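Local coordinates for protein phosphotransferase system, HPr-related proteins (Thermoanaerobacter tengcongensis, PDB 3LE1) that probably carries phosphoryl groups as the general, non-sugar-specific component of the phosphoenolpyruvate-dependent sugar phosphotransferase system, at residues L21-A26 with M48-L53. Sequence-based numbering, arbitrary orientation.
Sequences LFVQTA and MGIMSL
Ile50 reaches across from helix 47-53 and meets Phe22 and Val23 of helix 16-26. The contact is apolar and small, with about 106 Å² buried over both sides. Ile50 uses one branch for both partners. Its CD1 lies 3.8 Å from Phe22 CE2, and CD2 of the same ring is only slightly farther from it. The methyl approaches the ring obliquely. One carbon back, Ile50 CG1 is 3.9 Å from Val23 CG2, where the two side chains run past each other in opposite directions. Ile50 CG1 is anti to its own carbonyl carbon (chi1 -61°), and chi2 of -63° turns CD1 to the Phe22 ring. In Val23, CG1 is anti to the backbone N (chi1 167°), and CG2, anti to the carbonyl carbon, is the methyl that touches Ile50.

This is the HPr fold, an open-faced beta sandwich with helices packed on one side of a four-stranded antiparallel sheet. Helix 47-53 follows the outermost strand 40-43. Phe22 also packs on Val35 of the sheet and on Leu77 of helix 70-82. Leu14 touches both Phe22 and Ile50. Within the helices, Thr25 OG1 donates a hydrogen bond to Leu21 O at 3.0 Å from above the carbonyl plane, on the face opposite Thr25 N. Ser52 OG donates a hydrogen bond to Gly49 O at 2.7 Å, in plane and on a lone pair.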
# COMPACT_ATOMS: atom_id res chain seq x y z
N LEU A 21 -8.47 -4.00 2.54
CA LEU A 21 -8.85 -2.65 2.14
C LEU A 21 -7.75 -2.00 1.31
O LEU A 21 -8.02 -1.27 0.36
CB LEU A 21 -9.11 -1.79 3.36
CG LEU A 21 -10.44 -2.02 4.08
CD1 LEU A 21 -10.31 -1.69 5.56
CD2 LEU A 21 -11.55 -1.21 3.44
N PHE A 22 -6.50 -2.27 1.69
CA PHE A 22 -5.36 -1.77 0.96
C PHE A 22 -5.43 -2.23 -0.49
O PHE A 22 -5.35 -1.42 -1.40
CB PHE A 22 -4.06 -2.23 1.61
CG PHE A 22 -2.82 -1.64 0.99
CD1 PHE A 22 -2.28 -0.45 1.45
CD2 PHE A 22 -2.18 -2.29 -0.06
CE1 PHE A 22 -1.14 0.08 0.88
CE2 PHE A 22 -1.03 -1.76 -0.63
CZ PHE A 22 -0.52 -0.58 -0.15
N VAL A 23 -5.61 -3.54 -0.69
CA VAL A 23 -5.68 -4.14 -2.02
C VAL A 23 -6.92 -3.64 -2.75
O VAL A 23 -6.90 -3.39 -3.95
CB VAL A 23 -5.72 -5.67 -1.94
CG1 VAL A 23 -6.09 -6.28 -3.29
CG2 VAL A 23 -4.38 -6.22 -1.46
N GLN A 24 -7.99 -3.52 -1.98
CA GLN A 24 -9.25 -2.97 -2.45
C GLN A 24 -9.05 -1.57 -3.02
O GLN A 24 -9.48 -1.27 -4.12
CB GLN A 24 -10.23 -2.92 -1.27
N THR A 25 -8.38 -0.72 -2.26
CA THR A 25 -8.16 0.65 -2.67
C THR A 25 -7.22 0.71 -3.87
O THR A 25 -7.50 1.40 -4.86
CB THR A 25 -7.63 1.50 -1.50
OG1 THR A 25 -8.62 1.52 -0.45
CG2 THR A 25 -7.33 2.93 -1.93
N ALA A 26 -6.11 -0.03 -3.80
CA ALA A 26 -5.17 -0.08 -4.92
C ALA A 26 -5.88 -0.53 -6.18
O ALA A 26 -5.64 -0.01 -7.27
CB ALA A 26 -4.01 -1.02 -4.61
N MET A 48 -1.64 -12.09 -1.81
CA MET A 48 -0.54 -13.00 -1.49
C MET A 48 0.77 -12.22 -1.37
O MET A 48 1.58 -12.47 -0.47
CB MET A 48 -0.42 -14.10 -2.55
CG MET A 48 0.72 -15.09 -2.29
SD MET A 48 0.90 -16.34 -3.59
CE MET A 48 2.16 -17.37 -2.86
N GLY A 49 0.97 -11.26 -2.28
CA GLY A 49 2.16 -10.42 -2.26
C GLY A 49 2.24 -9.58 -1.00
O GLY A 49 3.26 -9.54 -0.33
N ILE A 50 1.15 -8.88 -0.69
CA ILE A 50 1.07 -8.12 0.55
C ILE A 50 1.44 -9.00 1.75
O ILE A 50 2.28 -8.63 2.57
CB ILE A 50 -0.33 -7.49 0.73
CG1 ILE A 50 -0.62 -6.51 -0.42
CG2 ILE A 50 -0.45 -6.77 2.08
CD1 ILE A 50 0.35 -5.34 -0.47
N MET A 51 0.84 -10.18 1.83
CA MET A 51 1.13 -11.12 2.91
C MET A 51 2.61 -11.46 2.97
O MET A 51 3.23 -11.42 4.04
CB MET A 51 0.34 -12.41 2.74
CG MET A 51 -1.16 -12.22 2.78
SD MET A 51 -1.76 -11.92 4.44
CE MET A 51 -1.30 -10.21 4.71
N SER A 52 3.17 -11.79 1.80
CA SER A 52 4.58 -12.15 1.69
C SER A 52 5.46 -11.04 2.25
O SER A 52 6.50 -11.30 2.86
CB SER A 52 4.95 -12.38 0.23
OG SER A 52 5.39 -11.17 -0.39
N LEU A 53 5.04 -9.80 2.02
CA LEU A 53 5.85 -8.66 2.40
C LEU A 53 6.02 -8.52 3.92
O LEU A 53 7.05 -8.04 4.39
CB LEU A 53 5.24 -7.40 1.78
CG LEU A 53 6.19 -6.34 1.20
CD1 LEU A 53 6.15 -5.07 2.00
CD2 LEU A 53 7.62 -6.85 1.07